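Local atomic coordinates of putative amidohydrolase (PDB entry 3MKV), a protein that probably acts as a prolidase, a zinc-dependent amidohydrolase that hydrolyses dipeptides carrying proline at the C-terminal end. Residues L75-T87 / G159-A171. Sequence-based numbering, arbitrary orientation.
Sequences LPRVATLPNVLVT and GCCVRVGALGRVA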
loop_
_atom_site.group_PDB
_atom_site.type_symbol
_atom_site.label_atom_id
_atom_site.label_comp_id
_atom_site.label_asym_id
_atom_site.label_seq_id
_atom_site.Cartn_x
_atom_site.Cartn_y
_atom_site.Cartn_z
ATOM N N LEU A 75 21.898 -15.815 -15.187
ATOM C CA LEU A 75 20.603 -15.283 -15.566
ATOM C C LEU A 75 20.027 -14.323 -14.527
ATOM O O LEU A 75 19.485 -13.276 -14.878
ATOM C CB LEU A 75 19.641 -16.435 -15.855
ATOM C CG LEU A 75 20.147 -17.346 -16.984
ATOM C CD1 LEU A 75 19.170 -18.477 -17.270
ATOM C CD2 LEU A 75 20.403 -16.533 -18.241
ATOM N N PRO A 76 20.157 -14.666 -13.236
ATOM C CA PRO A 76 19.682 -13.730 -12.232
ATOM C C PRO A 76 20.357 -12.386 -12.425
ATOM O O PRO A 76 19.713 -11.342 -12.298
ATOM C CB PRO A 76 20.132 -14.365 -10.914
ATOM C CG PRO A 76 20.225 -15.826 -11.217
ATOM C CD PRO A 76 20.736 -15.881 -12.637
ATOM N N ARG A 77 21.649 -12.401 -12.724
ATOM C CA ARG A 77 22.352 -11.145 -12.926
ATOM C C ARG A 77 21.854 -10.406 -14.169
ATOM O O ARG A 77 21.800 -9.175 -14.185
ATOM C CB ARG A 77 23.869 -11.330 -12.996
ATOM C CG ARG A 77 24.573 -10.010 -13.287
ATOM C CD ARG A 77 26.088 -10.125 -13.329
ATOM N NE ARG A 77 26.692 -8.815 -13.576
ATOM C CZ ARG A 77 27.122 -8.395 -14.764
ATOM N NH1 ARG A 77 27.039 -9.181 -15.832
ATOM N NH2 ARG A 77 27.649 -7.186 -14.882
ATOM N N VAL A 78 21.482 -11.152 -15.205
ATOM C CA VAL A 78 20.998 -10.532 -16.445
ATOM C C VAL A 78 19.718 -9.695 -16.241
ATOM O O VAL A 78 19.503 -8.710 -16.944
ATOM C CB VAL A 78 20.829 -11.564 -17.589
ATOM C CG1 VAL A 78 20.356 -10.887 -18.856
ATOM C CG2 VAL A 78 22.154 -12.307 -17.855
ATOM N N ALA A 79 18.888 -10.060 -15.265
ATOM C CA ALA A 79 17.632 -9.343 -15.047
ATOM C C ALA A 79 17.833 -8.001 -14.346
ATOM O O ALA A 79 16.940 -7.155 -14.347
ATOM C CB ALA A 79 16.635 -10.205 -14.278
ATOM N N THR A 80 19.003 -7.812 -13.747
ATOM C CA THR A 80 19.325 -6.563 -13.061
ATOM C C THR A 80 20.061 -5.582 -13.972
ATOM O O THR A 80 20.120 -4.391 -13.693
ATOM C CB THR A 80 20.194 -6.824 -11.820
ATOM O OG1 THR A 80 21.541 -7.057 -12.238
ATOM C CG2 THR A 80 19.673 -8.038 -11.057
ATOM N N LEU A 81 20.639 -6.094 -15.052
ATOM C CA LEU A 81 21.224 -5.247 -16.082
ATOM C C LEU A 81 20.197 -4.296 -16.706
ATOM O O LEU A 81 19.013 -4.630 -16.838
ATOM C CB LEU A 81 21.840 -6.114 -17.172
ATOM C CG LEU A 81 23.044 -6.939 -16.724
ATOM C CD1 LEU A 81 23.613 -7.687 -17.906
ATOM C CD2 LEU A 81 24.097 -6.016 -16.102
ATOM N N PRO A 82 20.653 -3.102 -17.090
ATOM C CA PRO A 82 19.832 -2.106 -17.742
ATOM C C PRO A 82 19.151 -2.650 -18.989
ATOM O O PRO A 82 19.754 -3.407 -19.747
ATOM C CB PRO A 82 20.854 -1.036 -18.139
ATOM C CG PRO A 82 21.920 -1.166 -17.103
ATOM C CD PRO A 82 22.036 -2.639 -16.901
ATOM N N ASN A 83 17.904 -2.242 -19.197
ATOM C CA ASN A 83 17.112 -2.681 -20.328
ATOM C C ASN A 83 17.764 -2.331 -21.670
ATOM O O ASN A 83 17.621 -3.053 -22.651
ATOM C CB ASN A 83 15.710 -2.083 -20.225
ATOM C CG ASN A 83 14.881 -2.710 -19.102
ATOM O OD1 ASN A 83 14.949 -3.921 -18.850
ATOM N ND2 ASN A 83 14.072 -1.887 -18.438
ATOM N N VAL A 84 18.499 -1.227 -21.693
ATOM C CA VAL A 84 19.191 -0.766 -22.889
ATOM C C VAL A 84 20.301 -1.735 -23.278
ATOM O O VAL A 84 20.365 -2.174 -24.420
ATOM C CB VAL A 84 19.766 0.670 -22.672
ATOM C CG1 VAL A 84 20.767 1.057 -23.778
ATOM C CG2 VAL A 84 18.625 1.694 -22.584
ATOM N N LEU A 85 21.161 -2.073 -22.319
ATOM C CA LEU A 85 22.305 -2.943 -22.573
ATOM C C LEU A 85 21.863 -4.320 -23.014
ATOM O O LEU A 85 22.408 -4.898 -23.949
ATOM C CB LEU A 85 23.193 -3.064 -21.326
ATOM C CG LEU A 85 23.871 -1.768 -20.863
ATOM C CD1 LEU A 85 24.693 -2.003 -19.599
ATOM C CD2 LEU A 85 24.722 -1.132 -21.964
ATOM N N VAL A 86 20.877 -4.857 -22.316
ATOM C CA VAL A 86 20.376 -6.168 -22.640
ATOM C C VAL A 86 19.866 -6.181 -24.070
ATOM O O VAL A 86 20.170 -7.089 -24.832
ATOM C CB VAL A 86 19.265 -6.580 -21.675
ATOM C CG1 VAL A 86 18.765 -7.969 -22.016
ATOM C CG2 VAL A 86 19.787 -6.541 -20.243
ATOM N N THR A 87 19.095 -5.161 -24.430
ATOM C CA THR A 87 18.503 -5.073 -25.751
ATOM C C THR A 87 19.589 -5.015 -26.817
ATOM O O THR A 87 19.559 -5.759 -27.786
ATOM C CB THR A 87 17.627 -3.795 -25.889
ATOM O OG1 THR A 87 16.507 -3.860 -24.998
ATOM C CG2 THR A 87 17.127 -3.644 -27.296
ATOM N N GLY A 159 6.174 -3.910 -9.919
ATOM C CA GLY A 159 5.117 -4.791 -10.412
ATOM C C GLY A 159 4.796 -4.697 -11.894
ATOM O O GLY A 159 4.986 -5.664 -12.636
ATOM N N CYS A 160 4.298 -3.539 -12.322
ATOM C CA CYS A 160 3.834 -3.346 -13.698
ATOM C C CYS A 160 4.900 -3.664 -14.739
ATOM O O CYS A 160 4.597 -4.223 -15.796
ATOM C CB CYS A 160 3.373 -1.900 -13.921
ATOM S SG CYS A 160 2.260 -1.230 -12.678
ATOM N N CYS A 161 6.141 -3.293 -14.430
ATOM C CA CYS A 161 7.216 -3.248 -15.424
ATOM C C CYS A 161 8.082 -4.498 -15.554
ATOM O O CYS A 161 8.750 -4.918 -14.606
ATOM C CB CYS A 161 8.107 -2.027 -15.180
ATOM S SG CYS A 161 7.936 -0.741 -16.429
ATOM N N VAL A 162 8.087 -5.066 -16.755
ATOM C CA VAL A 162 8.969 -6.177 -17.071
ATOM C C VAL A 162 10.409 -5.703 -17.347
ATOM O O VAL A 162 10.635 -4.684 -18.012
ATOM C CB VAL A 162 8.436 -6.987 -18.270
ATOM C CG1 VAL A 162 6.946 -6.733 -18.450
ATOM C CG2 VAL A 162 9.219 -6.666 -19.542
ATOM N N ARG A 163 11.374 -6.440 -16.803
ATOM C CA ARG A 163 12.776 -6.212 -17.107
ATOM C C ARG A 163 13.067 -6.969 -18.381
ATOM O O ARG A 163 12.608 -8.094 -18.555
ATOM C CB ARG A 163 13.679 -6.760 -16.000
ATOM C CG ARG A 163 13.366 -6.280 -14.589
ATOM C CD ARG A 163 13.978 -4.942 -14.277
ATOM N NE ARG A 163 15.349 -4.839 -14.744
ATOM C CZ ARG A 163 15.939 -3.692 -15.057
ATOM N NH1 ARG A 163 15.273 -2.554 -14.945
ATOM N NH2 ARG A 163 17.191 -3.686 -15.485
ATOM N N VAL A 164 13.836 -6.361 -19.272
ATOM C CA VAL A 164 14.134 -6.972 -20.555
ATOM C C VAL A 164 15.006 -8.215 -20.403
ATOM O O VAL A 164 14.956 -9.126 -21.227
ATOM C CB VAL A 164 14.824 -5.965 -21.478
ATOM C CG1 VAL A 164 15.408 -6.658 -22.694
ATOM C CG2 VAL A 164 13.838 -4.863 -21.874
ATOM N N GLY A 165 15.798 -8.252 -19.336
ATOM C CA GLY A 165 16.686 -9.372 -19.090
ATOM C C GLY A 165 16.061 -10.471 -18.263
ATOM O O GLY A 165 16.747 -11.417 -17.870
ATOM N N ALA A 166 14.762 -10.353 -17.991
ATOM C CA ALA A 166 14.029 -11.386 -17.246
ATOM C C ALA A 166 13.499 -12.479 -18.162
ATOM O O ALA A 166 12.670 -12.219 -19.038
ATOM C CB ALA A 166 12.889 -10.770 -16.438
ATOM N N LEU A 167 13.989 -13.698 -17.963
ATOM C CA LEU A 167 13.512 -14.862 -18.717
ATOM C C LEU A 167 12.165 -15.398 -18.183
ATOM O O LEU A 167 11.388 -16.021 -18.922
ATOM C CB LEU A 167 14.540 -15.999 -18.672
ATOM C CG LEU A 167 15.977 -15.888 -19.200
ATOM C CD1 LEU A 167 16.494 -17.313 -19.462
ATOM C CD2 LEU A 167 16.132 -15.032 -20.450
ATOM N N GLY A 168 11.900 -15.172 -16.900
ATOM C CA GLY A 168 10.648 -15.608 -16.308
ATOM C C GLY A 168 10.015 -14.644 -15.325
ATOM O O GLY A 168 10.461 -13.518 -15.167
ATOM N N ARG A 169 8.956 -15.108 -14.671
ATOM C CA ARG A 169 8.246 -14.339 -13.663
ATOM C C ARG A 169 7.644 -15.334 -12.694
ATOM O O ARG A 169 7.246 -16.417 -13.101
ATOM C CB ARG A 169 7.124 -13.531 -14.299
ATOM C CG ARG A 169 6.060 -14.398 -14.971
ATOM C CD ARG A 169 4.996 -13.542 -15.643
ATOM N NE ARG A 169 4.179 -12.828 -14.674
ATOM C CZ ARG A 169 3.196 -11.988 -15.001
ATOM N NH1 ARG A 169 2.914 -11.747 -16.273
ATOM N NH2 ARG A 169 2.496 -11.381 -14.053
ATOM N N VAL A 170 7.567 -14.960 -11.419
ATOM C CA VAL A 170 6.986 -15.828 -10.402
ATOM C C VAL A 170 5.485 -15.643 -10.279
ATOM O O VAL A 170 4.970 -14.529 -10.384
ATOM C CB VAL A 170 7.626 -15.603 -9.022
ATOM C CG1 VAL A 170 6.914 -16.458 -7.959
ATOM C CG2 VAL A 170 9.112 -15.922 -9.084
ATOM N N ALA A 171 4.789 -16.748 -10.056
ATOM C CA ALA A 171 3.341 -16.736 -9.931
ATOM C C ALA A 171 2.888 -18.034 -9.250
ATOM O O ALA A 171 3.343 -19.123 -9.611
ATOM C CB ALA A 171 2.683 -16.581 -11.318
HETATM O O HOH W 1 17.157 -13.636 -16.424
HETATM O O HOH W 2 16.654 -5.842 -17.912
HETATM O O HOH W 3 11.369 -2.032 -16.660
#
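R163 and N83 carry this contact, an instance of an arginine side chain bonding to the backbone of the connection between two helices. Bent at chi2 and chi3 (-83° and -44°), the arginine folds round until its guanidinium edge faces the backbone linking helices 75-78 and 83-99. NE gives a fairly straight bond to A79 O (2.8 Å), which receives it nearly end-on and close to the guanidinium plane, while NH2 comes so close to L81 O, at a poor angle, that this second bond is doubtful in detail. Over one face of the same group lies the N83 amide, its plane turned 30° from the guanidinium and OD1 above the centre. That oxygen also accepts a nearly straight bond from V164 N (2.7 Å), the donor tilted from the amide plane, and another from a water shared with L81 O and G165 N. The contact belongs to the amidohydrolase TIM-barrel family; 159-171 runs into strand 168-170, which pairs in parallel with 135-137. Here it is also a subunit interface: D150 of a third subunit forms a salt bridge with R163 NH1 and accepts from N83 N. Beyond N83, V86 and V164 lie alongside, pointing opposite ways, CG1 to CG1 at 3.7 Å. Nearer the metal site, L75 and L167 meet roughly perpendicular, their CD1 methyls 3.6 Å apart, and the L167 side chain comes within about 6 Å of a zinc ion.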